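Local coordinates for cellulose 1,4-beta-cellobiosidase (Thermobifida fusca, PDB 4JJJ), which probably hydrolyses cellulose to cellobiose, this chain being the family 48 glycoside hydrolase part of a longer cellulase that also has a carbohydrate-binding module, at residues L119-A131 and F268-T282. The protein carries 1 engineered substitution. Residues are numbered along the deposited sequence; the frame is centred on the assembly and turned at random.
Sequences LMNNVPVGQDPLA and FDKYFKKIGNCVGAT. With BGC (beta-D-glucopyranose), chain D; BGC (beta-D-glucopyranose), chain B.
Two loops beside the glycan-binding tunnel meet where Val125 and Gly126 run past the type I turn from Asp269 to Phe272, and where the ammonium of Lys273 bridges to the carbonyl of Pro124. Gly126 N donates to Tyr271 O at 2.9 Å, and Gly126 CA sits 3.2 Å from Phe272 O, a CA-H...O contact; Gly126, lacking a side chain, lets the backbones come this near. Lys273 sets off away from 119-131, but bends at chi2 and chi3 (-73° and -148°) and swings NZ back onto a lone pair of Pro124 O, 2.7 Å away. The same NZ also donates to Ala281 O and to Cys284 O, so three carbonyls grip the charge and tie the two ends of the 273-281 loop together. Val123 packs beside it, with CG2 3.7 Å from Ala281 CB. On the other flank the backbone of Asp128 lies over one face of Phe272, its CA 4.0 Å from the ring centroid, with the carboxylate nearly parallel to the ring. Asp128 OD1 accepts from Leu130 N, an Asx turn, and also from Ala131 N, which makes it an Asx motif at the start of helix 131-138. Beyond it, Pro129 CG reaches Phe268 CE2 at 3.5 Å and Leu130 CD1 touches the same ring at CE1. Asp269 OD2 takes Tyr271 N and Lys273 N from opposite faces of its carboxylate, fixing the turn that presents two sugar-binding side chains: Tyr271 OH donates to O6 of one glucose, while extended Lys270 reaches O2 of the next. Such loop-built walls are characteristic of the substrate tunnel of the (α/α)6-barrel family 48 cellulases.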
ATOM      1  N   LEU A 119      17.845   5.191  19.954  1.00 15.20           N
ATOM      2  CA  LEU A 119      18.471   3.901  19.776  1.00 15.82           C
ATOM      3  C   LEU A 119      18.654   3.170  21.085  1.00 18.31           C
ATOM      4  O   LEU A 119      19.045   3.797  22.086  1.00 16.65           O
ATOM      5  CB  LEU A 119      19.830   4.053  19.138  1.00 17.56           C
ATOM      6  CG  LEU A 119      19.961   4.392  17.665  1.00 21.91           C
ATOM      7  CD1 LEU A 119      19.414   5.732  17.230  1.00 23.47           C
ATOM      8  CD2 LEU A 119      21.458   4.370  17.384  1.00 24.04           C
ATOM      9  N   MET A 120      18.391   1.863  21.073  0.70 16.33           N
ATOM     10  CA  MET A 120      18.575   0.984  22.252  0.70 17.72           C
ATOM     11  C   MET A 120      19.447  -0.211  21.883  0.70 18.19           C
ATOM     12  O   MET A 120      19.046  -1.163  21.235  0.70 16.18           O
ATOM     13  CB  MET A 120      17.245   0.555  22.850  0.70 18.49           C
ATOM     14  CG  MET A 120      16.413   1.712  23.356  0.70 19.69           C
ATOM     15  SD  MET A 120      14.867   1.237  24.097  0.70 24.89           S
ATOM     16  CE  MET A 120      14.283   2.843  24.652  0.70 24.73           C
ATOM     17  N   ASN A 121      20.706  -0.140  22.227  1.00 18.45           N
ATOM     18  CA  ASN A 121      21.600  -1.258  21.917  1.00 21.18           C
ATOM     19  C   ASN A 121      21.428  -2.533  22.739  1.00 19.07           C
ATOM     20  O   ASN A 121      21.981  -3.603  22.311  1.00 17.65           O
ATOM     21  CB  ASN A 121      23.074  -0.833  22.109  1.00 27.47           C
ATOM     22  CG  ASN A 121      23.483   0.214  21.122  1.00 35.30           C
ATOM     23  OD1 ASN A 121      23.130   0.136  19.948  1.00 37.26           O
ATOM     24  ND2 ASN A 121      24.174   1.233  21.591  1.00 37.63           N
ATOM     25  N   ASN A 122      20.703  -2.471  23.832  1.00 18.05           N
ATOM     26  CA  ASN A 122      20.466  -3.673  24.705  1.00 18.57           C
ATOM     27  C   ASN A 122      19.349  -4.561  24.188  1.00 20.59           C
ATOM     28  O   ASN A 122      19.099  -5.606  24.758  1.00 18.61           O
ATOM     29  CB  ASN A 122      20.193  -3.284  26.170  1.00 22.47           C
ATOM     30  CG  ASN A 122      18.911  -2.485  26.370  1.00 31.76           C
ATOM     31  OD1 ASN A 122      18.295  -1.973  25.444  1.00 34.34           O
ATOM     32  ND2 ASN A 122      18.502  -2.379  27.613  1.00 37.17           N
ATOM     33  N   VAL A 123      18.666  -4.151  23.098  1.00 16.63           N
ATOM     34  CA  VAL A 123      17.590  -4.963  22.563  1.00 15.96           C
ATOM     35  C   VAL A 123      18.162  -5.825  21.453  1.00 16.61           C
ATOM     36  O   VAL A 123      18.726  -5.305  20.520  1.00 16.34           O
ATOM     37  CB  VAL A 123      16.465  -4.077  22.067  1.00 14.72           C
ATOM     38  CG1 VAL A 123      15.521  -4.889  21.217  1.00 14.16           C
ATOM     39  CG2 VAL A 123      15.731  -3.418  23.211  1.00 15.70           C
ATOM     40  N   PRO A 124      18.100  -7.146  21.603  1.00 16.23           N
ATOM     41  CA  PRO A 124      18.615  -8.025  20.573  1.00 16.04           C
ATOM     42  C   PRO A 124      17.872  -7.895  19.217  1.00 12.64           C
ATOM     43  O   PRO A 124      16.672  -7.807  19.222  1.00 15.64           O
ATOM     44  CB  PRO A 124      18.452  -9.408  21.168  1.00 17.98           C
ATOM     45  CG  PRO A 124      18.210  -9.214  22.614  1.00 18.14           C
ATOM     46  CD  PRO A 124      17.657  -7.875  22.814  1.00 17.68           C
ATOM     47  N   VAL A 125      18.655  -7.815  18.163  1.00 14.22           N
ATOM     48  CA  VAL A 125      18.218  -7.853  16.757  1.00 12.04           C
ATOM     49  C   VAL A 125      18.727  -9.156  16.151  1.00 12.36           C
ATOM     50  O   VAL A 125      19.913  -9.612  16.317  1.00 14.64           O
ATOM     51  CB  VAL A 125      18.682  -6.604  16.011  1.00 12.14           C
ATOM     52  CG1 VAL A 125      18.266  -6.498  14.532  1.00 12.57           C
ATOM     53  CG2 VAL A 125      18.174  -5.379  16.777  1.00 12.10           C
ATOM     54  N   GLY A 126      17.823  -9.790  15.386  1.00 12.21           N
ATOM     55  CA  GLY A 126      18.213 -11.024  14.716  1.00 12.54           C
ATOM     56  C   GLY A 126      19.075 -10.877  13.497  1.00 12.22           C
ATOM     57  O   GLY A 126      19.486  -9.756  13.121  1.00 14.79           O
ATOM     58  N   GLN A 127      19.422 -12.007  12.928  1.00 12.98           N
ATOM     59  CA  GLN A 127      20.188 -12.083  11.703  1.00 14.04           C
ATOM     60  C   GLN A 127      19.172 -11.971  10.516  1.00 13.00           C
ATOM     61  O   GLN A 127      18.089 -12.520  10.543  1.00 13.84           O
ATOM     62  CB  GLN A 127      20.958 -13.406  11.637  1.00 18.79           C
ATOM     63  CG  GLN A 127      22.194 -13.333  12.634  1.00 22.11           C
ATOM     64  CD  GLN A 127      23.137 -14.551  12.615  1.00 31.22           C
ATOM     65  OE1 GLN A 127      22.807 -15.587  12.042  1.00 34.10           O
ATOM     66  NE2 GLN A 127      24.319 -14.426  13.278  1.00 30.85           N
ATOM     67  N   ASP A 128      19.583 -11.229   9.513  1.00 10.48           N
ATOM     68  CA  ASP A 128      18.852 -11.229   8.257  1.00  9.11           C
ATOM     69  C   ASP A 128      19.281 -12.358   7.374  1.00  9.09           C
ATOM     70  O   ASP A 128      20.441 -12.343   6.916  1.00  9.77           O
ATOM     71  CB  ASP A 128      19.211  -9.867   7.551  1.00  8.24           C
ATOM     72  CG  ASP A 128      18.748  -9.748   6.086  1.00  8.46           C
ATOM     73  OD1 ASP A 128      18.233 -10.669   5.450  1.00  8.59           O
ATOM     74  OD2 ASP A 128      19.056  -8.630   5.513  1.00  9.30           O
ATOM     75  N   PRO A 129      18.356 -13.297   7.041  1.00  8.85           N
ATOM     76  CA  PRO A 129      18.701 -14.517   6.305  1.00  9.25           C
ATOM     77  C   PRO A 129      18.482 -14.398   4.828  1.00  9.92           C
ATOM     78  O   PRO A 129      18.670 -15.369   4.122  1.00 10.68           O
ATOM     79  CB  PRO A 129      17.741 -15.562   6.884  1.00  9.89           C
ATOM     80  CG  PRO A 129      16.517 -14.755   7.130  1.00  9.73           C
ATOM     81  CD  PRO A 129      16.975 -13.376   7.590  1.00  9.40           C
ATOM     82  N   LEU A 130      18.132 -13.187   4.363  1.00  9.02           N
ATOM     83  CA  LEU A 130      17.885 -12.979   2.966  1.00  8.50           C
ATOM     84  C   LEU A 130      19.031 -12.299   2.223  1.00  8.66           C
ATOM     85  O   LEU A 130      19.253 -12.574   1.054  1.00  9.57           O
ATOM     86  CB  LEU A 130      16.675 -12.053   2.711  1.00  8.08           C
ATOM     87  CG  LEU A 130      15.341 -12.591   3.271  1.00  7.73           C
ATOM     88  CD1 LEU A 130      14.327 -11.500   2.995  1.00  8.68           C
ATOM     89  CD2 LEU A 130      14.960 -13.985   2.774  1.00  7.84           C
ATOM     90  N   ALA A 131      19.746 -11.389   2.880  1.00  9.39           N
ATOM     91  CA  ALA A 131      20.610 -10.462   2.145  1.00  9.24           C
ATOM     92  C   ALA A 131      21.724 -11.143   1.294  1.00 11.09           C
ATOM     93  O   ALA A 131      21.958 -10.814   0.147  1.00 10.89           O
ATOM     94  CB  ALA A 131      21.236  -9.511   3.134  1.00  9.30           C
ATOM     95  N   PHE A 268       9.301 -10.765   7.332  1.00  5.88           N
ATOM     96  CA  PHE A 268      10.147 -10.849   8.553  1.00  6.68           C
ATOM     97  C   PHE A 268       9.749  -9.846   9.601  1.00  7.31           C
ATOM     98  O   PHE A 268       9.411  -8.707   9.275  1.00  6.91           O
ATOM     99  CB  PHE A 268      11.620 -10.770   8.205  1.00  7.32           C
ATOM    100  CG  PHE A 268      12.084 -11.971   7.535  1.00  7.10           C
ATOM    101  CD1 PHE A 268      11.823 -12.129   6.177  1.00  7.55           C
ATOM    102  CD2 PHE A 268      12.696 -13.013   8.214  1.00  8.00           C
ATOM    103  CE1 PHE A 268      12.184 -13.289   5.517  1.00  7.97           C
ATOM    104  CE2 PHE A 268      13.071 -14.165   7.553  1.00  8.69           C
ATOM    105  CZ  PHE A 268      12.822 -14.324   6.196  1.00  8.55           C
ATOM    106  N   ASP A 269       9.924 -10.208  10.863  1.00  6.87           N
ATOM    107  CA  ASP A 269       9.787  -9.239  11.957  1.00  7.66           C
ATOM    108  C   ASP A 269      10.685  -8.000  11.678  1.00  6.62           C
ATOM    109  O   ASP A 269      11.770  -8.134  11.117  1.00  6.84           O
ATOM    110  CB  ASP A 269      10.228  -9.917  13.272  1.00  7.56           C
ATOM    111  CG  ASP A 269      10.085  -9.006  14.467  1.00  8.09           C
ATOM    112  OD1 ASP A 269       8.949  -8.919  15.000  1.00  8.71           O
ATOM    113  OD2 ASP A 269      11.106  -8.411  14.853  1.00  9.57           O
ATOM    114  N   LYS A 270      10.254  -6.839  12.167  1.00  7.02           N
ATOM    115  CA  LYS A 270      10.954  -5.623  11.915  1.00  6.82           C
ATOM    116  C   LYS A 270      12.450  -5.766  12.206  1.00  7.90           C
ATOM    117  O   LYS A 270      13.279  -5.320  11.429  1.00  8.02           O
ATOM    118  CB  LYS A 270      10.352  -4.520  12.704  1.00  6.99           C
ATOM    119  CG  LYS A 270      10.813  -3.126  12.411  1.00  6.73           C
ATOM    120  CD  LYS A 270      10.196  -2.044  13.319  1.00  6.55           C
ATOM    121  CE  LYS A 270      10.737  -0.666  12.999  1.00  6.97           C
ATOM    122  NZ  LYS A 270      10.078   0.330  13.860  1.00  7.64           N
ATOM    123  N   TYR A 271      12.754  -6.259  13.417  1.00  7.59           N
ATOM    124  CA  TYR A 271      14.127  -6.390  13.829  1.00  7.32           C
ATOM    125  C   TYR A 271      14.570  -7.858  13.884  1.00  7.99           C
ATOM    126  O   TYR A 271      15.498  -8.240  14.648  1.00  9.24           O
ATOM    127  CB  TYR A 271      14.355  -5.686  15.170  1.00  7.04           C
ATOM    128  CG  TYR A 271      14.275  -4.197  15.055  1.00  7.24           C
ATOM    129  CD1 TYR A 271      15.300  -3.491  14.474  1.00  7.37           C
ATOM    130  CD2 TYR A 271      13.104  -3.510  15.510  1.00  7.12           C
ATOM    131  CE1 TYR A 271      15.195  -2.076  14.310  1.00  7.78           C
ATOM    132  CE2 TYR A 271      12.999  -2.124  15.349  1.00  7.75           C
ATOM    133  CZ  TYR A 271      14.062  -1.452  14.733  1.00  7.13           C
ATOM    134  OH  TYR A 271      13.904  -0.049  14.639  1.00  9.36           O
ATOM    135  N   PHE A 272      14.025  -8.669  13.005  1.00  7.64           N
ATOM    136  CA  PHE A 272      14.346 -10.051  12.837  1.00  7.62           C
ATOM    137  C   PHE A 272      14.291 -10.809  14.189  1.00  9.06           C
ATOM    138  O   PHE A 272      15.089 -11.699  14.391  1.00  9.54           O
ATOM    139  CB  PHE A 272      15.708 -10.206  12.115  1.00  8.25           C
ATOM    140  CG  PHE A 272      15.690  -9.683  10.689  1.00  8.98           C
ATOM    141  CD1 PHE A 272      15.220 -10.485   9.654  1.00  8.38           C
ATOM    142  CD2 PHE A 272      16.116  -8.364  10.405  1.00  9.70           C
ATOM    143  CE1 PHE A 272      15.131  -9.901   8.390  1.00  8.56           C
ATOM    144  CE2 PHE A 272      16.057  -7.832   9.127  1.00 10.38           C
ATOM    145  CZ  PHE A 272      15.510  -8.613   8.126  1.00  9.42           C
ATOM    146  N   LYS A 273      13.371 -10.422  15.038  1.00  8.72           N
ATOM    147  CA  LYS A 273      13.121 -11.233  16.248  1.00 10.05           C
ATOM    148  C   LYS A 273      12.491 -12.520  15.902  1.00 10.76           C
ATOM    149  O   LYS A 273      11.710 -12.673  14.948  1.00  8.97           O
ATOM    150  CB  LYS A 273      12.173 -10.550  17.148  1.00 12.22           C
ATOM    151  CG  LYS A 273      12.578  -9.233  17.708  1.00 15.86           C
ATOM    152  CD  LYS A 273      13.614  -9.268  18.757  1.00 17.29           C
ATOM    153  CE  LYS A 273      13.412  -8.134  19.779  1.00 14.99           C
ATOM    154  NZ  LYS A 273      14.523  -8.317  20.767  1.00 14.96           N
ATOM    155  N   LYS A 274      12.708 -13.512  16.756  1.00 11.42           N
ATOM    156  CA  LYS A 274      11.982 -14.732  16.584  1.00 12.71           C
ATOM    157  C   LYS A 274      10.481 -14.473  16.704  1.00 10.38           C
ATOM    158  O   LYS A 274       9.992 -13.756  17.610  1.00 10.52           O
ATOM    159  CB  LYS A 274      12.351 -15.683  17.705  1.00 14.21           C
ATOM    160  CG  LYS A 274      11.687 -17.062  17.683  1.00 18.49           C
ATOM    161  CD  LYS A 274      12.269 -17.890  18.856  1.00 25.88           C
ATOM    162  CE  LYS A 274      11.698 -19.289  18.906  1.00 36.13           C
ATOM    163  NZ  LYS A 274      12.284 -20.197  17.878  1.00 45.01           N
ATOM    164  N   ILE A 275       9.724 -15.078  15.808  1.00  9.99           N
ATOM    165  CA  ILE A 275       8.276 -14.955  15.891  1.00  9.48           C
ATOM    166  C   ILE A 275       7.646 -15.752  16.981  1.00 10.40           C
ATOM    167  O   ILE A 275       7.956 -16.955  17.175  1.00 10.82           O
ATOM    168  CB  ILE A 275       7.585 -15.376  14.578  1.00 10.86           C
ATOM    169  CG1 ILE A 275       8.155 -14.615  13.383  1.00 10.11           C
ATOM    170  CG2 ILE A 275       6.066 -15.283  14.761  1.00 11.12           C
ATOM    171  CD1 ILE A 275       7.875 -13.140  13.388  1.00  9.73           C
ATOM    172  N   GLY A 276       6.801 -15.108  17.751  1.00 10.14           N
ATOM    173  CA  GLY A 276       5.885 -15.814  18.626  1.00 10.32           C
ATOM    174  C   GLY A 276       6.115 -15.468  20.076  1.00 10.73           C
ATOM    175  O   GLY A 276       7.208 -15.602  20.555  1.00 11.88           O
ATOM    176  N   ASN A 277       5.035 -15.061  20.719  1.00 10.53           N
ATOM    177  CA  ASN A 277       5.038 -14.629  22.135  1.00 13.50           C
ATOM    178  C   ASN A 277       6.229 -13.700  22.396  1.00 13.57           C
ATOM    179  O   ASN A 277       6.992 -13.803  23.357  1.00 13.75           O
ATOM    180  CB  ASN A 277       5.021 -15.867  23.001  1.00 14.57           C
ATOM    181  CG  ASN A 277       3.778 -16.737  22.705  1.00 19.89           C
ATOM    182  OD1 ASN A 277       2.693 -16.261  22.745  1.00 23.75           O
ATOM    183  ND2 ASN A 277       3.977 -17.972  22.277  1.00 29.67           N
ATOM    184  N   CYS A 278       6.405 -12.737  21.477  1.00 12.13           N
ATOM    185  CA  CYS A 278       7.591 -11.908  21.450  1.00 12.35           C
ATOM    186  C   CYS A 278       7.234 -10.704  22.261  1.00 13.26           C
ATOM    187  O   CYS A 278       6.877  -9.615  21.715  1.00 11.57           O
ATOM    188  CB  CYS A 278       7.934 -11.532  20.010  1.00 13.72           C
ATOM    189  SG  CYS A 278       9.492 -10.644  19.790  1.00 12.84           S
ATOM    190  N   VAL A 279       7.432 -10.827  23.598  1.00 13.94           N
ATOM    191  CA  VAL A 279       6.945  -9.828  24.540  1.00 15.49           C
ATOM    192  C   VAL A 279       8.188  -9.429  25.350  1.00 16.23           C
ATOM    193  O   VAL A 279       8.827 -10.300  25.942  1.00 22.81           O
ATOM    194  CB  VAL A 279       5.860 -10.371  25.464  1.00 15.79           C
ATOM    195  CG1 VAL A 279       5.460  -9.362  26.493  1.00 17.66           C
ATOM    196  CG2 VAL A 279       4.645 -10.731  24.652  1.00 18.86           C
ATOM    197  N   GLY A 280       8.500  -8.144  25.368  1.00 15.64           N
ATOM    198  CA  GLY A 280       9.680  -7.622  26.058  1.00 16.42           C
ATOM    199  C   GLY A 280      10.818  -7.485  25.060  1.00 14.44           C
ATOM    200  O   GLY A 280      11.404  -8.469  24.619  1.00 16.09           O
ATOM    201  N   ALA A 281      11.137  -6.257  24.677  1.00 15.46           N
ATOM    202  CA  ALA A 281      12.154  -6.056  23.728  1.00 13.59           C
ATOM    203  C   ALA A 281      13.528  -6.630  24.110  1.00 15.23           C
ATOM    204  O   ALA A 281      14.185  -7.181  23.270  1.00 15.80           O
ATOM    205  CB  ALA A 281      12.254  -4.611  23.344  1.00 15.70           C
ATOM    206  N   THR A 282      13.912  -6.607  25.410  1.00 14.30           N
ATOM    207  CA  THR A 282      15.215  -7.178  25.785  1.00 15.72           C
ATOM    208  C   THR A 282      15.176  -8.684  25.966  1.00 14.86           C
ATOM    209  O   THR A 282      16.216  -9.278  25.860  1.00 16.49           O
ATOM    210  CB  THR A 282      15.779  -6.547  27.103  1.00 16.87           C
ATOM    211  OG1 THR A 282      14.749  -6.671  28.100  1.00 20.54           O
ATOM    212  CG2 THR A 282      16.056  -5.102  26.864  1.00 19.18           C
TER
HETATM  213  C2  BGC D   3      10.048   2.552  10.632  1.00  7.41           C
HETATM  214  C3  BGC D   3      11.316   3.064  11.284  1.00  8.54           C
HETATM  215  C4  BGC D   3      12.349   3.516  10.268  1.00  8.23           C
HETATM  216  C5  BGC D   3      11.750   4.436   9.237  1.00  7.76           C
HETATM  217  C6  BGC D   3      12.621   4.792   8.091  1.00  7.59           C
HETATM  218  C1  BGC D   3       9.545   3.612   9.620  1.00  7.57           C
HETATM  219  O2  BGC D   3       9.032   2.215  11.567  1.00  8.34           O
HETATM  220  O3  BGC D   3      11.879   2.029  12.135  1.00  9.13           O
HETATM  221  O4  BGC D   3      13.352   4.253  11.048  1.00  8.53           O
HETATM  222  O5  BGC D   3      10.553   3.839   8.649  1.00  7.85           O
HETATM  223  O6  BGC D   3      12.014   5.744   7.237  1.00  7.13           O
HETATM  224  C2  BGC B   4      15.491   5.042  11.234  1.00 10.14           C
HETATM  225  C3  BGC B   4      16.958   4.673  11.052  1.00 10.78           C
HETATM  226  C4  BGC B   4      17.269   3.352  11.802  1.00  9.38           C
HETATM  227  C5  BGC B   4      16.277   2.278  11.347  1.00  9.42           C
HETATM  228  C6  BGC B   4      16.421   0.961  12.181  1.00  8.78           C
HETATM  229  C1  BGC B   4      14.628   3.890  10.728  1.00  9.30           C
HETATM  230  O2  BGC B   4      15.263   6.194  10.446  1.00 11.93           O
HETATM  231  O3  BGC B   4      17.745   5.757  11.599  1.00 11.60           O
HETATM  232  O4  BGC B   4      18.564   2.863  11.450  1.00 10.76           O
HETATM  233  O5  BGC B   4      14.946   2.765  11.561  1.00  8.15           O
HETATM  234  O6  BGC B   4      16.073   1.147  13.553  1.00  9.16           O